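Local coordinates for protein glucokinase (Enterococcus faecalis, PDB 2QM1) that probably phosphorylates glucose with ATP as a ROK-family sugar kinase, and carries bound magnesium and zinc ions, at residues I18-L23 / W33-N38; V137-L142 / S265-G270; I11-T16 / G74-V79. All coordinates share one frame; numbering follows the deposited sequence.

Contact 1: I18-L23 / W33-N38; sequences IKFAIL and WSIETN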
loop_
_atom_site.group_PDB
_atom_site.type_symbol
_atom_site.label_atom_id
_atom_site.label_comp_id
_atom_site.label_asym_id
_atom_site.label_seq_id
_atom_site.Cartn_x
_atom_site.Cartn_y
_atom_site.Cartn_z
ATOM N N ILE B 18 -17.484 -24.313 4.258
ATOM C CA ILE B 18 -18.142 -23.098 3.770
ATOM C C ILE B 18 -19.065 -22.708 4.917
ATOM O O ILE B 18 -19.902 -23.521 5.349
ATOM C CB ILE B 18 -18.997 -23.330 2.458
ATOM C CG1 ILE B 18 -18.188 -24.088 1.379
ATOM C CG2 ILE B 18 -19.571 -21.960 1.942
ATOM C CD1 ILE B 18 -19.021 -24.486 0.117
ATOM N N LYS B 19 -18.875 -21.496 5.433
ATOM C CA LYS B 19 -19.659 -21.015 6.555
ATOM C C LYS B 19 -20.610 -19.925 6.072
ATOM O O LYS B 19 -20.227 -19.137 5.236
ATOM C CB LYS B 19 -18.749 -20.406 7.582
ATOM C CG LYS B 19 -17.715 -21.341 8.097
ATOM C CD LYS B 19 -17.350 -20.904 9.483
ATOM C CE LYS B 19 -15.917 -21.122 9.762
ATOM N NZ LYS B 19 -15.197 -20.084 8.967
ATOM N N PHE B 20 -21.815 -19.887 6.643
ATOM C CA PHE B 20 -22.854 -18.911 6.291
ATOM C C PHE B 20 -23.299 -18.212 7.555
ATOM O O PHE B 20 -23.225 -18.796 8.668
ATOM C CB PHE B 20 -24.061 -19.615 5.702
ATOM C CG PHE B 20 -23.748 -20.526 4.562
ATOM C CD1 PHE B 20 -23.985 -20.124 3.261
ATOM C CD2 PHE B 20 -23.260 -21.809 4.784
ATOM C CE1 PHE B 20 -23.703 -20.976 2.191
ATOM C CE2 PHE B 20 -22.958 -22.661 3.708
ATOM C CZ PHE B 20 -23.201 -22.251 2.418
ATOM N N ALA B 21 -23.730 -16.961 7.407
ATOM C CA ALA B 21 -24.480 -16.327 8.484
ATOM C C ALA B 21 -25.515 -15.428 7.899
ATOM O O ALA B 21 -25.341 -14.940 6.790
ATOM C CB ALA B 21 -23.593 -15.522 9.404
ATOM N N ILE B 22 -26.544 -15.193 8.710
ATOM C CA ILE B 22 -27.563 -14.212 8.478
ATOM C C ILE B 22 -27.445 -13.179 9.574
ATOM O O ILE B 22 -27.384 -13.498 10.767
ATOM C CB ILE B 22 -28.957 -14.830 8.466
ATOM C CG1 ILE B 22 -29.138 -15.699 7.208
ATOM C CG2 ILE B 22 -29.998 -13.744 8.488
ATOM C CD1 ILE B 22 -30.256 -16.659 7.339
ATOM N N LEU B 23 -27.408 -11.924 9.152
ATOM C CA LEU B 23 -27.088 -10.872 10.075
ATOM C C LEU B 23 -28.077 -9.757 9.915
ATOM O O LEU B 23 -28.695 -9.638 8.856
ATOM C CB LEU B 23 -25.675 -10.354 9.751
ATOM C CG LEU B 23 -24.448 -11.246 9.988
ATOM C CD1 LEU B 23 -24.056 -12.036 8.756
ATOM C CD2 LEU B 23 -23.232 -10.418 10.420
ATOM N N TRP B 33 -24.289 -21.339 10.110
ATOM C CA TRP B 33 -24.304 -22.754 9.704
ATOM C C TRP B 33 -23.176 -23.041 8.739
ATOM O O TRP B 33 -22.514 -22.112 8.246
ATOM C CB TRP B 33 -25.667 -23.150 9.149
ATOM C CG TRP B 33 -26.060 -22.602 7.785
ATOM C CD1 TRP B 33 -25.958 -23.257 6.587
ATOM C CD2 TRP B 33 -26.677 -21.335 7.496
ATOM N NE1 TRP B 33 -26.467 -22.479 5.556
ATOM C CE2 TRP B 33 -26.915 -21.293 6.076
ATOM C CE3 TRP B 33 -27.072 -20.241 8.283
ATOM C CZ2 TRP B 33 -27.502 -20.188 5.436
ATOM C CZ3 TRP B 33 -27.650 -19.121 7.650
ATOM C CH2 TRP B 33 -27.865 -19.108 6.225
ATOM N N SER B 34 -22.859 -24.307 8.530
ATOM C CA SER B 34 -21.771 -24.605 7.587
ATOM C C SER B 34 -22.016 -25.902 6.842
ATOM O O SER B 34 -22.978 -26.624 7.146
ATOM C CB SER B 34 -20.347 -24.532 8.249
ATOM O OG SER B 34 -20.217 -25.492 9.282
ATOM N N ILE B 35 -21.195 -26.137 5.814
ATOM C CA ILE B 35 -21.102 -27.428 5.124
ATOM C C ILE B 35 -19.644 -27.655 4.726
ATOM O O ILE B 35 -18.830 -26.712 4.762
ATOM C CB ILE B 35 -21.964 -27.492 3.821
ATOM C CG1 ILE B 35 -21.362 -26.545 2.734
ATOM C CG2 ILE B 35 -23.472 -27.242 4.138
ATOM C CD1 ILE B 35 -22.247 -26.159 1.592
ATOM N N GLU B 36 -19.323 -28.891 4.327
ATOM C CA GLU B 36 -18.007 -29.215 3.761
ATOM C C GLU B 36 -17.856 -28.577 2.396
ATOM O O GLU B 36 -18.821 -28.392 1.664
ATOM C CB GLU B 36 -17.803 -30.741 3.600
ATOM C CG GLU B 36 -18.257 -31.574 4.785
ATOM C CD GLU B 36 -17.843 -33.066 4.684
ATOM O OE1 GLU B 36 -18.430 -33.820 3.851
ATOM O OE2 GLU B 36 -16.939 -33.475 5.473
ATOM N N THR B 37 -16.625 -28.299 2.029
ATOM C CA THR B 37 -16.333 -27.800 0.705
ATOM C C THR B 37 -16.026 -29.035 -0.145
ATOM O O THR B 37 -15.042 -29.701 0.112
ATOM C CB THR B 37 -15.136 -26.831 0.756
ATOM O OG1 THR B 37 -15.305 -25.893 1.837
ATOM C CG2 THR B 37 -14.956 -26.069 -0.582
ATOM N N ASN B 38 -16.893 -29.348 -1.118
ATOM C CA ASN B 38 -16.649 -30.422 -2.097
ATOM C C ASN B 38 -15.795 -29.926 -3.257
ATOM O O ASN B 38 -16.288 -29.217 -4.127
ATOM C CB ASN B 38 -17.988 -30.979 -2.619
ATOM C CG ASN B 38 -17.817 -32.230 -3.490
ATOM O OD1 ASN B 38 -16.737 -32.775 -3.604
ATOM N ND2 ASN B 38 -18.887 -32.669 -4.101
#
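F20 and W33 face each other across two neighbouring strands, and their rings make an offset stack: the phenyl ring and the five-membered ring of the indole lie 4.4 Å apart between centroids, with planes only 6° from parallel. The indole does double duty, because its six-membered ring receives F20 CB over the same face as a CH-pi contact, CB standing 3.5 Å from that ring's centroid. W33 CG sits between its own backbone N and carbonyl carbon (chi1 71°), a rotation that turns the indole across to the neighbouring strand, over F20 and on to I22. At the far end of the indole, I22 CD1 meets the edge at CZ3, 3.6 Å away. The indole N-H is used elsewhere: NE1 bonds S53 OG on helix 46-60, the helix that packs on this face of the sheet.

Further apolar packing continues along that face. I18 and I35 run side by side and point the same way, CD1 to CD1 at 3.9 Å, while I35 CD1 also reaches the edge of the F20 ring near CZ.

Four backbone bonds set the register of this antiparallel beta hairpin, whose strands 17-24 and 29-36 form one margin of the mixed sheet in the N-terminal half of an actin-like ATPase fold. I18 and I35 exchange one N-H...O=C pair, F20 and W33 the other; the straightest runs from I18 N to I35 O at 171°. Between these pairs lies the non-hydrogen-bonded pair K19-S34, with CA atoms 4.3 Å apart and both side chains on the other face.

Beyond the paired strands, the T37 side chain crosses that of I18 at about a right angle, bringing OG1 to 3.4 Å from I18 CG1; this hydroxyl is hydrogen-bonded to G14 O.

Contact 2: V137-L142 / S265-G270; sequences VIFITL and SVVIGG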
loop_
_atom_site.group_PDB
_atom_site.type_symbol
_atom_site.label_atom_id
_atom_site.label_comp_id
_atom_site.label_asym_id
_atom_site.label_seq_id
_atom_site.Cartn_x
_atom_site.Cartn_y
_atom_site.Cartn_z
ATOM N N VAL B 137 -7.009 0.856 7.486
ATOM C CA VAL B 137 -6.787 -0.361 8.321
ATOM C C VAL B 137 -6.175 -1.466 7.462
ATOM O O VAL B 137 -6.675 -1.756 6.359
ATOM C CB VAL B 137 -8.091 -0.923 8.963
ATOM C CG1 VAL B 137 -7.785 -2.141 9.868
ATOM C CG2 VAL B 137 -8.785 0.121 9.794
ATOM N N ILE B 138 -5.111 -2.077 7.962
ATOM C CA ILE B 138 -4.555 -3.279 7.313
ATOM C C ILE B 138 -4.830 -4.526 8.154
ATOM O O ILE B 138 -4.569 -4.550 9.371
ATOM C CB ILE B 138 -3.077 -3.112 7.014
ATOM C CG1 ILE B 138 -2.896 -1.906 6.063
ATOM C CG2 ILE B 138 -2.505 -4.343 6.388
ATOM C CD1 ILE B 138 -1.409 -1.415 5.884
ATOM N N PHE B 139 -5.448 -5.519 7.519
ATOM C CA PHE B 139 -5.659 -6.839 8.130
ATOM C C PHE B 139 -4.635 -7.839 7.586
ATOM O O PHE B 139 -4.468 -7.972 6.368
ATOM C CB PHE B 139 -7.093 -7.352 7.894
ATOM C CG PHE B 139 -7.389 -8.666 8.567
ATOM C CD1 PHE B 139 -7.322 -8.787 9.959
ATOM C CD2 PHE B 139 -7.746 -9.774 7.824
ATOM C CE1 PHE B 139 -7.572 -9.978 10.592
ATOM C CE2 PHE B 139 -8.018 -11.004 8.463
ATOM C CZ PHE B 139 -7.916 -11.095 9.855
ATOM N N ILE B 140 -3.945 -8.517 8.508
ATOM C CA ILE B 140 -3.086 -9.650 8.189
ATOM C C ILE B 140 -3.523 -10.933 8.952
ATOM O O ILE B 140 -3.599 -10.949 10.191
ATOM C CB ILE B 140 -1.587 -9.332 8.446
ATOM C CG1 ILE B 140 -0.750 -10.595 8.400
ATOM C CG2 ILE B 140 -1.380 -8.729 9.820
ATOM C CD1 ILE B 140 -0.732 -11.265 7.092
ATOM N N THR B 141 -3.805 -11.997 8.206
ATOM C CA THR B 141 -4.239 -13.256 8.817
ATOM C C THR B 141 -3.187 -14.353 8.686
ATOM O O THR B 141 -2.722 -14.667 7.596
ATOM C CB THR B 141 -5.617 -13.702 8.306
ATOM O OG1 THR B 141 -6.006 -14.946 8.926
ATOM C CG2 THR B 141 -5.618 -13.823 6.802
ATOM N N LEU B 142 -2.808 -14.918 9.819
ATOM C CA LEU B 142 -1.817 -15.958 9.843
ATOM C C LEU B 142 -2.543 -17.246 10.191
ATOM O O LEU B 142 -3.091 -17.359 11.270
ATOM C CB LEU B 142 -0.781 -15.666 10.943
ATOM C CG LEU B 142 -0.181 -14.255 10.995
ATOM C CD1 LEU B 142 0.698 -14.132 12.233
ATOM C CD2 LEU B 142 0.652 -14.001 9.730
ATOM N N SER B 265 -4.352 1.350 12.012
ATOM C CA SER B 265 -3.874 0.116 12.616
ATOM C C SER B 265 -3.575 -1.003 11.592
ATOM O O SER B 265 -4.130 -1.025 10.492
ATOM C CB SER B 265 -4.892 -0.384 13.662
ATOM O OG SER B 265 -6.066 -0.882 13.052
ATOM N N VAL B 266 -2.654 -1.864 11.991
ATOM C CA VAL B 266 -2.439 -3.211 11.419
ATOM C C VAL B 266 -3.044 -4.222 12.396
ATOM O O VAL B 266 -2.636 -4.308 13.560
ATOM C CB VAL B 266 -0.926 -3.447 11.187
ATOM C CG1 VAL B 266 -0.584 -4.896 10.703
ATOM C CG2 VAL B 266 -0.391 -2.366 10.187
ATOM N N VAL B 267 -4.059 -4.943 11.935
ATOM C CA VAL B 267 -4.750 -5.948 12.768
ATOM C C VAL B 267 -4.253 -7.354 12.423
ATOM O O VAL B 267 -4.326 -7.760 11.268
ATOM C CB VAL B 267 -6.291 -5.857 12.585
ATOM C CG1 VAL B 267 -7.023 -6.894 13.471
ATOM C CG2 VAL B 267 -6.769 -4.420 12.877
ATOM N N ILE B 268 -3.735 -8.078 13.420
ATOM C CA ILE B 268 -3.290 -9.454 13.228
ATOM C C ILE B 268 -4.357 -10.491 13.631
ATOM O O ILE B 268 -4.800 -10.544 14.773
ATOM C CB ILE B 268 -1.980 -9.755 13.991
ATOM C CG1 ILE B 268 -0.861 -8.731 13.696
ATOM C CG2 ILE B 268 -1.489 -11.185 13.686
ATOM C CD1 ILE B 268 0.061 -8.539 14.931
ATOM N N GLY B 269 -4.752 -11.347 12.690
ATOM C CA GLY B 269 -5.817 -12.313 12.955
ATOM C C GLY B 269 -5.362 -13.702 12.526
ATOM O O GLY B 269 -4.217 -13.878 12.145
ATOM N N GLY B 270 -6.291 -14.663 12.561
ATOM C CA GLY B 270 -6.022 -16.018 12.126
ATOM C C GLY B 270 -5.643 -16.815 13.344
ATOM O O GLY B 270 -5.559 -16.254 14.423
#
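I138 O accepts the shortest bond of this contact, from V267 N at 2.6 Å, nearly in line with the carbonyl. V266 CA adds a CA-H...O contact to the same oxygen at 3.2 Å. V267 then returns its own carbonyl to I140 N with an N-H...O angle of 175°, and the same alternation brings G269 N to I140 O and L142 N to G269 O.

The side chains divide between two faces. On one, I140 and I268 lie alongside each other, I140 CG2 being 3.9 Å from I268 CG1, and I138 and V266 continue the apolar layer, which helix 237-261 covers. On the other, F139 CG is anti to its backbone N (chi1 -177°); CD1 comes 4.0 Å from V267 CG1, and CE1 passes 3.8 Å from G269 CA. G269, with no side chain, lets the ring come this close to its backbone. Helix 117-128 packs against F139 from this side, and the T141 side chain lies about 7 Å from the bound magnesium ion.

Two parallel strands, their short axes at 21° and 123 residues apart in sequence, thus form the centre of the second mixed sheet, as expected of the C-terminal half of an actin-like ATPase fold.

Contact 3: I11-T16 / G74-V79; sequences IDLGGT and GTPGSV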
loop_
_atom_site.group_PDB
_atom_site.type_symbol
_atom_site.label_atom_id
_atom_site.label_comp_id
_atom_site.label_asym_id
_atom_site.label_seq_id
_atom_site.Cartn_x
_atom_site.Cartn_y
_atom_site.Cartn_z
ATOM N N ILE B 11 -21.163 -15.246 3.300
ATOM C CA ILE B 11 -20.631 -16.574 3.001
ATOM C C ILE B 11 -19.127 -16.487 3.145
ATOM O O ILE B 11 -18.484 -15.592 2.573
ATOM C CB ILE B 11 -20.988 -17.057 1.585
ATOM C CG1 ILE B 11 -22.522 -17.101 1.425
ATOM C CG2 ILE B 11 -20.288 -18.440 1.289
ATOM C CD1 ILE B 11 -23.095 -16.843 -0.053
ATOM N N ASP B 12 -18.591 -17.431 3.909
ATOM C CA ASP B 12 -17.167 -17.578 4.083
ATOM C C ASP B 12 -16.720 -18.933 3.474
ATOM O O ASP B 12 -16.751 -19.985 4.119
ATOM C CB ASP B 12 -16.836 -17.382 5.572
ATOM C CG ASP B 12 -15.380 -17.565 5.880
ATOM O OD1 ASP B 12 -14.622 -17.854 4.940
ATOM O OD2 ASP B 12 -15.000 -17.443 7.082
ATOM N N LEU B 13 -16.305 -18.868 2.211
ATOM C CA LEU B 13 -15.936 -20.048 1.417
ATOM C C LEU B 13 -14.469 -20.395 1.667
ATOM O O LEU B 13 -13.582 -19.662 1.219
ATOM C CB LEU B 13 -16.149 -19.770 -0.098
ATOM C CG LEU B 13 -15.541 -20.788 -1.089
ATOM C CD1 LEU B 13 -16.042 -22.223 -0.853
ATOM C CD2 LEU B 13 -15.652 -20.421 -2.627
ATOM N N GLY B 14 -14.210 -21.497 2.382
ATOM C CA GLY B 14 -12.829 -21.927 2.660
ATOM C C GLY B 14 -12.485 -23.259 2.012
ATOM O O GLY B 14 -13.368 -23.966 1.551
ATOM N N GLY B 15 -11.204 -23.622 1.978
ATOM C CA GLY B 15 -10.792 -24.884 1.294
ATOM C C GLY B 15 -11.421 -26.175 1.815
ATOM O O GLY B 15 -11.559 -27.166 1.082
ATOM N N THR B 16 -11.815 -26.154 3.088
ATOM C CA THR B 16 -12.410 -27.320 3.775
ATOM C C THR B 16 -13.878 -27.181 4.179
ATOM O O THR B 16 -14.630 -28.179 4.139
ATOM C CB THR B 16 -11.672 -27.593 5.102
ATOM O OG1 THR B 16 -10.331 -27.103 5.017
ATOM C CG2 THR B 16 -11.659 -29.037 5.391
ATOM N N GLY B 74 -16.920 -14.158 0.626
ATOM C CA GLY B 74 -15.498 -14.207 0.521
ATOM C C GLY B 74 -15.047 -15.553 -0.052
ATOM O O GLY B 74 -15.610 -16.582 0.278
ATOM N N THR B 75 -14.044 -15.520 -0.929
ATOM C CA THR B 75 -13.569 -16.707 -1.627
ATOM C C THR B 75 -12.046 -16.677 -1.699
ATOM O O THR B 75 -11.446 -15.599 -1.834
ATOM C CB THR B 75 -14.105 -16.776 -3.078
ATOM O OG1 THR B 75 -13.535 -17.920 -3.762
ATOM C CG2 THR B 75 -13.734 -15.521 -3.826
ATOM N N PRO B 76 -11.424 -17.855 -1.660
ATOM C CA PRO B 76 -10.009 -17.960 -1.986
ATOM C C PRO B 76 -9.811 -17.492 -3.430
ATOM O O PRO B 76 -10.755 -17.551 -4.231
ATOM C CB PRO B 76 -9.736 -19.461 -1.887
ATOM C CG PRO B 76 -10.809 -19.979 -1.018
ATOM C CD PRO B 76 -12.004 -19.174 -1.370
ATOM N N GLY B 77 -8.601 -17.004 -3.731
ATOM C CA GLY B 77 -8.186 -16.547 -5.064
ATOM C C GLY B 77 -8.382 -15.068 -5.310
ATOM O O GLY B 77 -8.689 -14.313 -4.399
ATOM N N SER B 78 -8.255 -14.638 -6.564
ATOM C CA SER B 78 -8.381 -13.218 -6.814
ATOM C C SER B 78 -9.688 -12.866 -7.556
ATOM O O SER B 78 -10.192 -13.618 -8.389
ATOM C CB SER B 78 -7.112 -12.646 -7.433
ATOM O OG SER B 78 -7.280 -12.312 -8.773
ATOM N N VAL B 79 -10.266 -11.738 -7.185
ATOM C CA VAL B 79 -11.615 -11.448 -7.617
ATOM C C VAL B 79 -11.632 -10.181 -8.445
ATOM O O VAL B 79 -11.123 -9.160 -8.012
ATOM C CB VAL B 79 -12.597 -11.337 -6.371
ATOM C CG1 VAL B 79 -14.015 -10.886 -6.802
ATOM C CG2 VAL B 79 -12.683 -12.697 -5.625
#
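G74 supplies both partners of the backbone pairing with I11-T16: its N-H goes to I11 O at 2.9 Å, and its carbonyl receives L13 N at 3.1 Å. The first bond is the straighter, 167° against 155° at the hydrogen. Together they flank D12 and make the D12-G74 parallel bridge. The next residue, T75, pairs by its backbone with D115 on strand 112-116, so strand 68-75 is held from both neighbours.

Past the bridge the contact changes character. L13 O is where the ladder would next continue, but P76 N carries ring carbon CD and no hydrogen, and CD lies 3.1 Å from L13 O. The L13 side chain, with CG anti to the backbone N (chi1 168°), crosses the proline ring at about a right angle and puts CD2 3.5 Å from T75 OG1. That hydroxyl touches CD2 only by packing; its proton goes to P76 O, 2.8 Å away, in the carbonyl plane and on a lone pair.

On the other edge of strand 7-13, D12 bonds K19 through the backbone, while its carboxylate makes a weak, long ion pair with K19 NZ. Pairing between these two strands thus ends with the L13 N to G74 O bond, because P76 has no N-H to extend it, and the T75 hydroxyl probably helps fix the chain as it leaves the strand.

Contacts 1 and 3 belong to one sheet, in which strand 17-24 pairs with strand 7-13, and their centres lie 11 Å apart. They meet directly: T37 N lies 2.9 Å from T16 O, a probable hydrogen bond, and I18 CG1 packs on L13 CD1 at 3.6 Å. Along the chain, contact 1 is nested within the loop that contact 3 closes. Contact 2 sits in the other sheet, its centre 17 Å from that of contact 3 and 23 Å from that of contact 1, touching neither. The magnesium ion, bound by N116, N119 and G148, lies nearer contact 2 (about 7 Å from the T141 side chain) than contact 3 (about 10 Å from G74).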